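PDB 3DWO: probable outer membrane protein from Pseudomonas aeruginosa, which probably carries long-chain fatty acids or other hydrophobic compounds across the outer membrane, as a channel of the FadL family. Local coordinates for residues A[339-343]-A[355-359]; A[13-17]-A[380-384]; A[19-24]-A[291-295]; A[27-32]-A[100-104]. All coordinates share one frame; numbering follows the deposited sequence.

Contact 1: residues A[339-343]-A[355-359]; sequences LAVGG and AGVAY. With C8E ((hydroxyethyloxy)tri(ethyloxy)octane), chain G.
Val341 and Val357 exchange two backbone hydrogen bonds, Val341 N to Val357 O at 3.0 Å and Val357 N to Val341 O at 3.1 Å, at the middle of two segments whose directions differ by 171°. Segments 339-343 and 355-359 belong to the two arms of one hairpin in the wall of a FadL-type beta barrel. Leu339 with Tyr359 and Gly343 with Ala355 flank them as hydrogen-bonded pairs, the bond from Ala355 N to Gly343 O being weak.

On the inner face, Ala340 CB meets Ala358 CB at 3.5 Å and the bare glycines Gly342 and Gly356 come within 3.8 Å, CA to CA, leaving this side low where Ala16 and Ala18 of the N-terminal chain rest on Ala358 and Ala340. The other face carries Leu339, Val341, Val357 and Tyr359, a mostly apolar outer surface, probably facing lipid, with Tyr359 OH weakly bonded to Asp377 and Gln361; there Ala355 CB touches C3 of the detergent C8E at 3.8 Å. The valines point the same way, side by side; in each, the methyl between backbone N and carbonyl carbon does the touching (CG1 of Val341 at chi1 57°), Val341 CG1 to Val357 CG2 at 3.8 Å.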
loop_
_atom_site.group_PDB
_atom_site.type_symbol
_atom_site.label_atom_id
_atom_site.label_comp_id
_atom_site.label_asym_id
_atom_site.label_seq_id
_atom_site.Cartn_x
_atom_site.Cartn_y
_atom_site.Cartn_z
ATOM N N LEU A 339 2.810 6.933 -14.833
ATOM C CA LEU A 339 3.773 7.210 -15.886
ATOM C C LEU A 339 5.021 7.850 -15.298
ATOM O O LEU A 339 4.937 8.733 -14.445
ATOM C CB LEU A 339 3.152 8.143 -16.927
ATOM C CG LEU A 339 1.713 7.818 -17.334
ATOM C CD1 LEU A 339 1.174 8.920 -18.233
ATOM C CD2 LEU A 339 1.662 6.474 -18.033
ATOM N N ALA A 340 6.181 7.399 -15.760
ATOM C CA ALA A 340 7.442 7.925 -15.268
ATOM C C ALA A 340 8.438 8.104 -16.401
ATOM O O ALA A 340 8.401 7.392 -17.405
ATOM C CB ALA A 340 8.022 6.987 -14.216
ATOM N N VAL A 341 9.328 9.069 -16.236
ATOM C CA VAL A 341 10.353 9.322 -17.224
ATOM C C VAL A 341 11.560 9.831 -16.464
ATOM O O VAL A 341 11.434 10.655 -15.562
ATOM C CB VAL A 341 9.900 10.368 -18.264
ATOM C CG1 VAL A 341 9.507 11.666 -17.569
ATOM C CG2 VAL A 341 11.021 10.612 -19.263
ATOM N N GLY A 342 12.728 9.313 -16.815
ATOM C CA GLY A 342 13.946 9.721 -16.147
ATOM C C GLY A 342 15.118 8.974 -16.742
ATOM O O GLY A 342 14.944 8.213 -17.692
ATOM N N GLY A 343 16.311 9.179 -16.195
ATOM C CA GLY A 343 17.463 8.490 -16.736
ATOM C C GLY A 343 18.735 8.629 -15.930
ATOM O O GLY A 343 18.771 9.308 -14.904
ATOM N N ALA A 355 18.003 11.169 -12.169
ATOM C CA ALA A 355 16.900 12.081 -11.918
ATOM C C ALA A 355 15.672 11.526 -12.632
ATOM O O ALA A 355 15.791 10.717 -13.554
ATOM C CB ALA A 355 17.233 13.468 -12.438
ATOM N N GLY A 356 14.494 11.954 -12.197
ATOM C CA GLY A 356 13.275 11.483 -12.820
ATOM C C GLY A 356 12.045 12.044 -12.142
ATOM O O GLY A 356 12.124 12.608 -11.049
ATOM N N VAL A 357 10.906 11.891 -12.806
ATOM C CA VAL A 357 9.636 12.360 -12.288
ATOM C C VAL A 357 8.575 11.359 -12.725
ATOM O O VAL A 357 8.738 10.668 -13.731
ATOM C CB VAL A 357 9.270 13.745 -12.857
ATOM C CG1 VAL A 357 10.326 14.771 -12.463
ATOM C CG2 VAL A 357 9.143 13.656 -14.370
ATOM N N ALA A 358 7.489 11.275 -11.966
ATOM C CA ALA A 358 6.429 10.342 -12.308
ATOM C C ALA A 358 5.061 10.868 -11.904
ATOM O O ALA A 358 4.936 11.706 -11.014
ATOM C CB ALA A 358 6.696 8.983 -11.639
ATOM N N TYR A 359 4.036 10.387 -12.592
ATOM C CA TYR A 359 2.668 10.765 -12.291
ATOM C C TYR A 359 1.990 9.473 -11.875
ATOM O O TYR A 359 2.009 8.493 -12.614
ATOM C CB TYR A 359 1.987 11.364 -13.518
ATOM C CG TYR A 359 0.486 11.416 -13.394
ATOM C CD1 TYR A 359 -0.322 10.573 -14.157
ATOM C CD2 TYR A 359 -0.130 12.271 -12.484
ATOM C CE1 TYR A 359 -1.704 10.575 -14.016
ATOM C CE2 TYR A 359 -1.519 12.281 -12.334
ATOM C CZ TYR A 359 -2.296 11.428 -13.102
ATOM O OH TYR A 359 -3.665 11.411 -12.949
HETATM C C1 C8E G . 16.332 13.233 -16.994
HETATM C C2 C8E G . 17.731 12.856 -17.143
HETATM C C3 C8E G . 18.420 12.533 -15.895
HETATM C C4 C8E G . 19.321 13.639 -15.602
HETATM C C5 C8E G . 20.619 13.093 -15.140
HETATM C C6 C8E G . 21.647 14.114 -15.219
#

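Contact 2: residues A[13-17]-A[380-384]; sequences WGRAM and FASLG
The end of helix 10-14, in the N-terminal plug of the barrel, lies against the inner face of strand 378-388, with Trp13, Gly14, Ala16 and Met17 meeting Phe380, Ser382 and Gly384. Backbone approaches backbone at two glycines: Gly14 CA is 4.0 Å from Gly384 CA, a closeness that suits residues without side chains. Beside them Ser382 sends its side chain inward under the end of the helix, where its CB lies 3.4 Å from Gly14 O. The hydroxyl of Ser382 is hydrogen-bonded to Ser402 on the next strand; its approach to the carbonyl of Trp13 is weak and doubtful.

A Schellman motif closes the helix here, with Ala16 as the C-prime residue at a positive phi of 54°. That reversal directs Ala16 CB toward the strand, 3.8 Å from Ser382 OG, and the same methyl also packs on Ala358. Arg15 is turned the other way, to a salt bridge with Asp344.

Phe380 supplies the apolar half. Trp13 brings CZ3 to the edge of the Phe380 ring, near its plane, 4.0 Å from CE1. Met17 is folded back by bends at chi2 and chi3 (68° and 76°), which lays SD over one face of the Trp13 indole, offset toward the rim, and carries CE to 3.8 Å from Phe380 CE1, a reach to two rings at once that suits a flexible thioether.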
loop_
_atom_site.group_PDB
_atom_site.type_symbol
_atom_site.label_atom_id
_atom_site.label_comp_id
_atom_site.label_asym_id
_atom_site.label_seq_id
_atom_site.Cartn_x
_atom_site.Cartn_y
_atom_site.Cartn_z
ATOM N N TRP A 13 14.675 4.300 -7.492
ATOM C CA TRP A 13 14.114 5.442 -6.780
ATOM C C TRP A 13 14.714 6.741 -7.290
ATOM O O TRP A 13 14.025 7.760 -7.367
ATOM C CB TRP A 13 14.364 5.331 -5.271
ATOM C CG TRP A 13 13.304 4.552 -4.548
ATOM C CD1 TRP A 13 13.396 3.271 -4.089
ATOM C CD2 TRP A 13 11.972 4.990 -4.250
ATOM N NE1 TRP A 13 12.206 2.880 -3.527
ATOM C CE2 TRP A 13 11.313 3.914 -3.614
ATOM C CE3 TRP A 13 11.271 6.187 -4.460
ATOM C CZ2 TRP A 13 9.982 3.997 -3.186
ATOM C CZ3 TRP A 13 9.947 6.269 -4.034
ATOM C CH2 TRP A 13 9.318 5.178 -3.404
ATOM N N GLY A 14 15.999 6.697 -7.638
ATOM C CA GLY A 14 16.684 7.880 -8.127
ATOM C C GLY A 14 16.121 8.442 -9.420
ATOM O O GLY A 14 16.247 9.635 -9.691
ATOM N N ARG A 15 15.502 7.589 -10.230
ATOM C CA ARG A 15 14.921 8.044 -11.490
ATOM C C ARG A 15 13.405 7.872 -11.531
ATOM O O ARG A 15 12.814 7.709 -12.602
ATOM C CB ARG A 15 15.572 7.315 -12.670
ATOM C CG ARG A 15 15.685 5.813 -12.499
ATOM C CD ARG A 15 16.344 5.175 -13.712
ATOM N NE ARG A 15 16.481 3.733 -13.541
ATOM C CZ ARG A 15 17.609 3.115 -13.209
ATOM N NH1 ARG A 15 18.724 3.805 -13.016
ATOM N NH2 ARG A 15 17.617 1.802 -13.058
ATOM N N ALA A 16 12.781 7.930 -10.356
ATOM C CA ALA A 16 11.332 7.790 -10.227
ATOM C C ALA A 16 10.812 6.518 -10.885
ATOM O O ALA A 16 9.718 6.507 -11.453
ATOM C CB ALA A 16 10.630 9.010 -10.822
ATOM N N MET A 17 11.605 5.450 -10.803
ATOM C CA MET A 17 11.235 4.154 -11.373
ATOM C C MET A 17 11.104 4.134 -12.901
ATOM O O MET A 17 10.604 3.161 -13.466
ATOM C CB MET A 17 9.918 3.663 -10.756
ATOM C CG MET A 17 10.015 3.170 -9.313
ATOM S SD MET A 17 10.376 4.452 -8.093
ATOM C CE MET A 17 8.780 5.246 -7.961
ATOM N N PHE A 380 5.844 12.492 -8.502
ATOM C CA PHE A 380 7.087 12.044 -7.888
ATOM C C PHE A 380 8.272 12.772 -8.516
ATOM O O PHE A 380 8.366 12.877 -9.743
ATOM C CB PHE A 380 7.479 10.548 -8.078
ATOM C CG PHE A 380 6.721 9.605 -7.301
ATOM C CD1 PHE A 380 7.377 8.613 -6.575
ATOM C CD2 PHE A 380 5.330 9.586 -7.351
ATOM C CE1 PHE A 380 6.658 7.618 -5.909
ATOM C CE2 PHE A 380 4.602 8.593 -6.687
ATOM C CZ PHE A 380 5.270 7.607 -5.965
ATOM N N ALA A 381 9.161 13.284 -7.671
ATOM C CA ALA A 381 10.363 13.981 -8.125
ATOM C C ALA A 381 11.552 13.311 -7.442
ATOM O O ALA A 381 11.648 13.320 -6.214
ATOM C CB ALA A 381 10.296 15.462 -7.744
ATOM N N SER A 382 12.455 12.733 -8.232
ATOM C CA SER A 382 13.610 12.032 -7.672
ATOM C C SER A 382 14.973 12.476 -8.194
ATOM O O SER A 382 15.108 12.917 -9.338
ATOM C CB SER A 382 13.489 10.525 -7.929
ATOM O OG SER A 382 12.251 10.002 -7.483
ATOM N N LEU A 383 15.976 12.324 -7.332
ATOM C CA LEU A 383 17.369 12.635 -7.646
ATOM C C LEU A 383 18.181 11.456 -7.116
ATOM O O LEU A 383 17.883 10.936 -6.040
ATOM C CB LEU A 383 17.817 13.920 -6.942
ATOM C CG LEU A 383 17.193 15.231 -7.413
ATOM C CD1 LEU A 383 17.734 16.367 -6.559
ATOM C CD2 LEU A 383 17.513 15.463 -8.889
ATOM N N GLY A 384 19.194 11.030 -7.867
ATOM C CA GLY A 384 20.009 9.914 -7.423
ATOM C C GLY A 384 21.457 9.973 -7.876
ATOM O O GLY A 384 21.805 10.711 -8.797
#

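Contact 3: residues A[19-24]-A[291-295]; sequences GGSLFP and DWVHQ
Asp291 holds the backbone of Ser21 through a water: OD2 of Asp291 accepts from water 1 at 3.0 Å, and the same water accepts from Ser21 N at 3.0 Å. The other carboxylate oxygen, OD1, is hydrogen-bonded to the Ser305 hydroxyl on the neighbouring strand. With a partner for each oxygen, the carboxylate is probably held in place beside Gly20, where a side chain would collide with it.

Residues 19 to 22 make a type II' beta turn, closed by the bond from Leu22 N to Gly19 O at 3.1 Å. Gly20 occupies the position where this turn favours glycine, with phi 57°. By this turn the N-terminal plug meets the inner face of strand 287-295 in the barrel wall, from which Asp291 and Val293 reach inward.

From the last residue of the turn onward the contact is largely apolar. Leu22 crosses Asp291 obliquely, its CD1 3.5 Å from Asp291 CB, so the acid's methylene shares in the packing while its carboxylate holds the water and Ser305. Leu22 CB touches Val293 CG2 at 3.6 Å. Val293 also covers one face of the Phe23 ring: with CG1 anti to the backbone N (chi1 173°), that methyl stands over the centre of the ring, 4.2 Å from the centroid and 9° off the normal, a CH-pi contact. The Phe23 ring also makes a cation-pi pair with Arg15.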
loop_
_atom_site.group_PDB
_atom_site.type_symbol
_atom_site.label_atom_id
_atom_site.label_comp_id
_atom_site.label_asym_id
_atom_site.label_seq_id
_atom_site.Cartn_x
_atom_site.Cartn_y
_atom_site.Cartn_z
ATOM N N GLY A 19 11.745 3.463 -16.638
ATOM C CA GLY A 19 12.489 2.421 -17.320
ATOM C C GLY A 19 12.389 1.087 -16.607
ATOM O O GLY A 19 12.902 0.076 -17.088
ATOM N N GLY A 20 11.724 1.078 -15.456
ATOM C CA GLY A 20 11.575 -0.158 -14.715
ATOM C C GLY A 20 12.923 -0.765 -14.385
ATOM O O GLY A 20 13.811 -0.084 -13.864
ATOM N N SER A 21 13.085 -2.048 -14.697
ATOM C CA SER A 21 14.338 -2.733 -14.418
ATOM C C SER A 21 15.103 -3.074 -15.698
ATOM O O SER A 21 15.910 -4.008 -15.713
ATOM C CB SER A 21 14.057 -4.010 -13.619
ATOM O OG SER A 21 13.132 -4.839 -14.303
ATOM N N LEU A 22 14.864 -2.303 -16.758
ATOM C CA LEU A 22 15.521 -2.546 -18.037
ATOM C C LEU A 22 16.902 -1.916 -18.218
ATOM O O LEU A 22 17.556 -2.149 -19.234
ATOM C CB LEU A 22 14.601 -2.124 -19.188
ATOM C CG LEU A 22 13.321 -2.958 -19.337
ATOM C CD1 LEU A 22 12.558 -2.535 -20.580
ATOM C CD2 LEU A 22 13.679 -4.433 -19.421
ATOM N N PHE A 23 17.352 -1.118 -17.252
ATOM C CA PHE A 23 18.681 -0.520 -17.346
ATOM C C PHE A 23 19.702 -1.646 -17.197
ATOM O O PHE A 23 19.454 -2.632 -16.506
ATOM C CB PHE A 23 18.885 0.531 -16.250
ATOM C CG PHE A 23 18.372 1.900 -16.617
ATOM C CD1 PHE A 23 19.211 2.832 -17.224
ATOM C CD2 PHE A 23 17.046 2.251 -16.380
ATOM C CE1 PHE A 23 18.736 4.092 -17.589
ATOM C CE2 PHE A 23 16.563 3.505 -16.742
ATOM C CZ PHE A 23 17.410 4.427 -17.349
ATOM N N PRO A 24 20.865 -1.515 -17.855
ATOM C CA PRO A 24 21.944 -2.510 -17.820
ATOM C C PRO A 24 22.284 -3.140 -16.466
ATOM O O PRO A 24 22.606 -2.448 -15.502
ATOM C CB PRO A 24 23.124 -1.748 -18.415
ATOM C CG PRO A 24 22.457 -0.908 -19.459
ATOM C CD PRO A 24 21.231 -0.378 -18.723
ATOM N N ASP A 291 7.922 -0.948 -20.253
ATOM C CA ASP A 291 9.150 -0.184 -20.051
ATOM C C ASP A 291 9.981 -0.016 -21.322
ATOM O O ASP A 291 10.053 -0.915 -22.165
ATOM C CB ASP A 291 10.008 -0.841 -18.972
ATOM C CG ASP A 291 9.267 -1.008 -17.663
ATOM O OD1 ASP A 291 8.812 0.011 -17.099
ATOM O OD2 ASP A 291 9.140 -2.159 -17.195
ATOM N N TRP A 292 10.617 1.143 -21.438
ATOM C CA TRP A 292 11.448 1.465 -22.586
ATOM C C TRP A 292 12.692 2.227 -22.158
ATOM O O TRP A 292 12.609 3.267 -21.509
ATOM C CB TRP A 292 10.649 2.297 -23.594
ATOM C CG TRP A 292 11.446 2.755 -24.785
ATOM C CD1 TRP A 292 12.360 2.025 -25.493
ATOM C CD2 TRP A 292 11.367 4.031 -25.432
ATOM N NE1 TRP A 292 12.853 2.767 -26.541
ATOM C CE2 TRP A 292 12.262 4.002 -26.527
ATOM C CE3 TRP A 292 10.627 5.198 -25.194
ATOM C CZ2 TRP A 292 12.437 5.096 -27.386
ATOM C CZ3 TRP A 292 10.802 6.289 -26.047
ATOM C CH2 TRP A 292 11.702 6.226 -27.130
ATOM N N VAL A 293 13.852 1.695 -22.518
ATOM C CA VAL A 293 15.112 2.334 -22.184
ATOM C C VAL A 293 15.908 2.585 -23.459
ATOM O O VAL A 293 16.212 1.659 -24.214
ATOM C CB VAL A 293 15.943 1.462 -21.218
ATOM C CG1 VAL A 293 17.319 2.070 -21.011
ATOM C CG2 VAL A 293 15.222 1.350 -19.881
ATOM N N HIS A 294 16.223 3.850 -23.705
ATOM C CA HIS A 294 16.988 4.225 -24.881
ATOM C C HIS A 294 18.328 4.820 -24.477
ATOM O O HIS A 294 18.392 5.751 -23.676
ATOM C CB HIS A 294 16.219 5.242 -25.726
ATOM C CG HIS A 294 16.996 5.755 -26.898
ATOM N ND1 HIS A 294 18.140 6.510 -26.758
ATOM C CD2 HIS A 294 16.813 5.595 -28.230
ATOM C CE1 HIS A 294 18.630 6.792 -27.952
ATOM N NE2 HIS A 294 17.844 6.248 -28.862
ATOM N N GLN A 295 19.398 4.271 -25.036
ATOM C CA GLN A 295 20.735 4.755 -24.747
ATOM C C GLN A 295 21.124 5.742 -25.845
ATOM O O GLN A 295 21.322 5.353 -26.996
ATOM C CB GLN A 295 21.702 3.575 -24.702
ATOM C CG GLN A 295 21.249 2.494 -23.732
ATOM C CD GLN A 295 22.020 1.197 -23.882
ATOM O OE1 GLN A 295 22.030 0.586 -24.954
ATOM N NE2 GLN A 295 22.664 0.764 -22.802
HETATM O O HOH W 1 10.665 -3.766 -15.177
#

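Contact 4: residues A[27-32]-A[100-104]; sequences PSAAFN and GFLVV. With C8E ((hydroxyethyloxy)tri(ethyloxy)octane), chain L.
Phe101 reaches inward from strand 93-105 and packs against Pro27 and Ser28 from its first side-chain atom onward. Its CB lies 3.3 Å from Pro27 O and 3.7 Å from Pro27 CB. CG follows anti to the carbonyl carbon (chi1 -63°), which slides the ring beneath the start of the short helix 29-32. There Ser28 CA stands over the centre of the Phe101 ring, 3.4 Å from the centroid and 4° off the normal, a CH-pi contact made by a main-chain carbon. On one side of the ring CE2 meets Ser28 CB at 3.6 Å; on the other, CE1 has Phe31 CB at its edge, 4.1 Å away. The tip, CZ, comes nearest to Ser28, with the amide of Asn32 farther off.

The flat ring offers a broad face to Ser28 CA, and several polar groups of the turn have partners other than the ring. Ser28 O accepts from both Phe31 N and Asn32 N, Ser28 OG is bound to Asp26, and Asn32 OD1 to Thr7. Phe31 offers only its CB to this contact: CG is anti to the backbone N (chi1 175°), and its ring leads off to meet Phe215 and His233 edge to face.

Two residues on from Phe101, Val103 CG2 touches Pro27 CA and O, both at 3.7 Å, and has Ala30 CB at 4.2 Å. Leu102 points outward, toward the detergent C8E. This seating of a short helical turn on inward-facing residues of the barrel wall is the plug-in-barrel arrangement of the FadL family.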
loop_
_atom_site.group_PDB
_atom_site.type_symbol
_atom_site.label_atom_id
_atom_site.label_comp_id
_atom_site.label_asym_id
_atom_site.label_seq_id
_atom_site.Cartn_x
_atom_site.Cartn_y
_atom_site.Cartn_z
ATOM N N PRO A 27 19.700 -5.897 -11.027
ATOM C CA PRO A 27 19.195 -7.072 -10.311
ATOM C C PRO A 27 17.719 -7.032 -9.909
ATOM O O PRO A 27 17.130 -8.078 -9.631
ATOM C CB PRO A 27 20.133 -7.171 -9.111
ATOM C CG PRO A 27 20.515 -5.751 -8.860
ATOM C CD PRO A 27 20.771 -5.242 -10.256
ATOM N N SER A 28 17.119 -5.843 -9.885
ATOM C CA SER A 28 15.706 -5.729 -9.521
ATOM C C SER A 28 14.842 -6.459 -10.546
ATOM O O SER A 28 13.648 -6.672 -10.329
ATOM C CB SER A 28 15.275 -4.263 -9.454
ATOM O OG SER A 28 15.333 -3.660 -10.734
ATOM N N ALA A 29 15.450 -6.836 -11.665
ATOM C CA ALA A 29 14.734 -7.548 -12.716
ATOM C C ALA A 29 14.258 -8.915 -12.223
ATOM O O ALA A 29 13.314 -9.482 -12.761
ATOM C CB ALA A 29 15.636 -7.721 -13.940
ATOM N N ALA A 30 14.922 -9.444 -11.202
ATOM C CA ALA A 30 14.559 -10.745 -10.651
ATOM C C ALA A 30 13.069 -10.799 -10.295
ATOM O O ALA A 30 12.463 -11.874 -10.283
ATOM C CB ALA A 30 15.407 -11.043 -9.423
ATOM N N PHE A 31 12.475 -9.642 -10.023
ATOM C CA PHE A 31 11.059 -9.596 -9.670
ATOM C C PHE A 31 10.215 -8.771 -10.640
ATOM O O PHE A 31 9.210 -9.251 -11.161
ATOM C CB PHE A 31 10.889 -9.037 -8.251
ATOM C CG PHE A 31 9.454 -8.843 -7.839
ATOM C CD1 PHE A 31 8.618 -9.935 -7.631
ATOM C CD2 PHE A 31 8.932 -7.561 -7.675
ATOM C CE1 PHE A 31 7.283 -9.754 -7.266
ATOM C CE2 PHE A 31 7.598 -7.369 -7.310
ATOM C CZ PHE A 31 6.772 -8.467 -7.104
ATOM N N ASN A 32 10.634 -7.535 -10.880
ATOM C CA ASN A 32 9.907 -6.616 -11.748
ATOM C C ASN A 32 9.683 -7.101 -13.187
ATOM O O ASN A 32 8.579 -6.978 -13.720
ATOM C CB ASN A 32 10.599 -5.256 -11.692
ATOM C CG ASN A 32 10.618 -4.688 -10.271
ATOM O OD1 ASN A 32 9.571 -4.575 -9.631
ATOM N ND2 ASN A 32 11.804 -4.342 -9.773
ATOM N N GLY A 100 15.816 -6.908 -1.379
ATOM C CA GLY A 100 16.989 -7.651 -1.801
ATOM C C GLY A 100 16.823 -8.325 -3.148
ATOM O O GLY A 100 15.758 -8.858 -3.458
ATOM N N PHE A 101 17.882 -8.299 -3.952
ATOM C CA PHE A 101 17.847 -8.920 -5.269
ATOM C C PHE A 101 19.113 -9.715 -5.540
ATOM O O PHE A 101 20.225 -9.295 -5.201
ATOM C CB PHE A 101 17.686 -7.862 -6.361
ATOM C CG PHE A 101 16.393 -7.100 -6.289
ATOM C CD1 PHE A 101 15.183 -7.726 -6.575
ATOM C CD2 PHE A 101 16.386 -5.750 -5.946
ATOM C CE1 PHE A 101 13.982 -7.015 -6.524
ATOM C CE2 PHE A 101 15.197 -5.031 -5.892
ATOM C CZ PHE A 101 13.990 -5.663 -6.181
ATOM N N LEU A 102 18.934 -10.873 -6.157
ATOM C CA LEU A 102 20.052 -11.729 -6.503
ATOM C C LEU A 102 19.793 -12.318 -7.882
ATOM O O LEU A 102 18.729 -12.884 -8.136
ATOM C CB LEU A 102 20.211 -12.848 -5.472
ATOM C CG LEU A 102 21.284 -13.885 -5.808
ATOM C CD1 LEU A 102 22.647 -13.215 -5.888
ATOM C CD2 LEU A 102 21.281 -14.969 -4.750
ATOM N N VAL A 103 20.759 -12.157 -8.778
ATOM C CA VAL A 103 20.636 -12.696 -10.123
ATOM C C VAL A 103 21.837 -13.588 -10.408
ATOM O O VAL A 103 22.986 -13.170 -10.256
ATOM C CB VAL A 103 20.564 -11.582 -11.176
ATOM C CG1 VAL A 103 20.532 -12.197 -12.566
ATOM C CG2 VAL A 103 19.323 -10.733 -10.946
ATOM N N VAL A 104 21.552 -14.818 -10.818
ATOM C CA VAL A 104 22.589 -15.800 -11.102
ATOM C C VAL A 104 22.383 -16.466 -12.457
ATOM O O VAL A 104 21.540 -17.355 -12.595
ATOM C CB VAL A 104 22.598 -16.911 -10.031
ATOM C CG1 VAL A 104 23.708 -17.901 -10.316
ATOM C CG2 VAL A 104 22.757 -16.304 -8.651
HETATM C C1 C8E L . 16.217 -13.147 -1.072
HETATM C C2 C8E L . 17.513 -12.740 -1.591
HETATM C C3 C8E L . 17.894 -11.364 -1.273
HETATM C C4 C8E L . 19.223 -11.151 -1.814
HETATM C C5 C8E L . 20.110 -10.671 -0.727
HETATM C C6 C8E L . 21.383 -10.243 -1.267
#

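Contacts 2, 3 and 4 fasten successive pieces of one N-terminal plug, residues 13-32, to three different parts of the barrel wall, while contact 1 lies within the wall itself. Contacts 1 and 2 have centres 7 Å apart and share neighbouring strands, Ala358 O probably accepting from Phe380 N at 2.8 Å; Ala16 O also packs on Ala340 CB at 3.3 Å. Phe23 CZ of contact 3 lies 4.1 Å from Gly343 CA of contact 1. Ser21 then packs on Ser28 and Asn32 of contact 4. Contacts 1 and 4, about 21 Å apart between centres, do not touch. Detergent C8E borders contacts 1, 2 and 4.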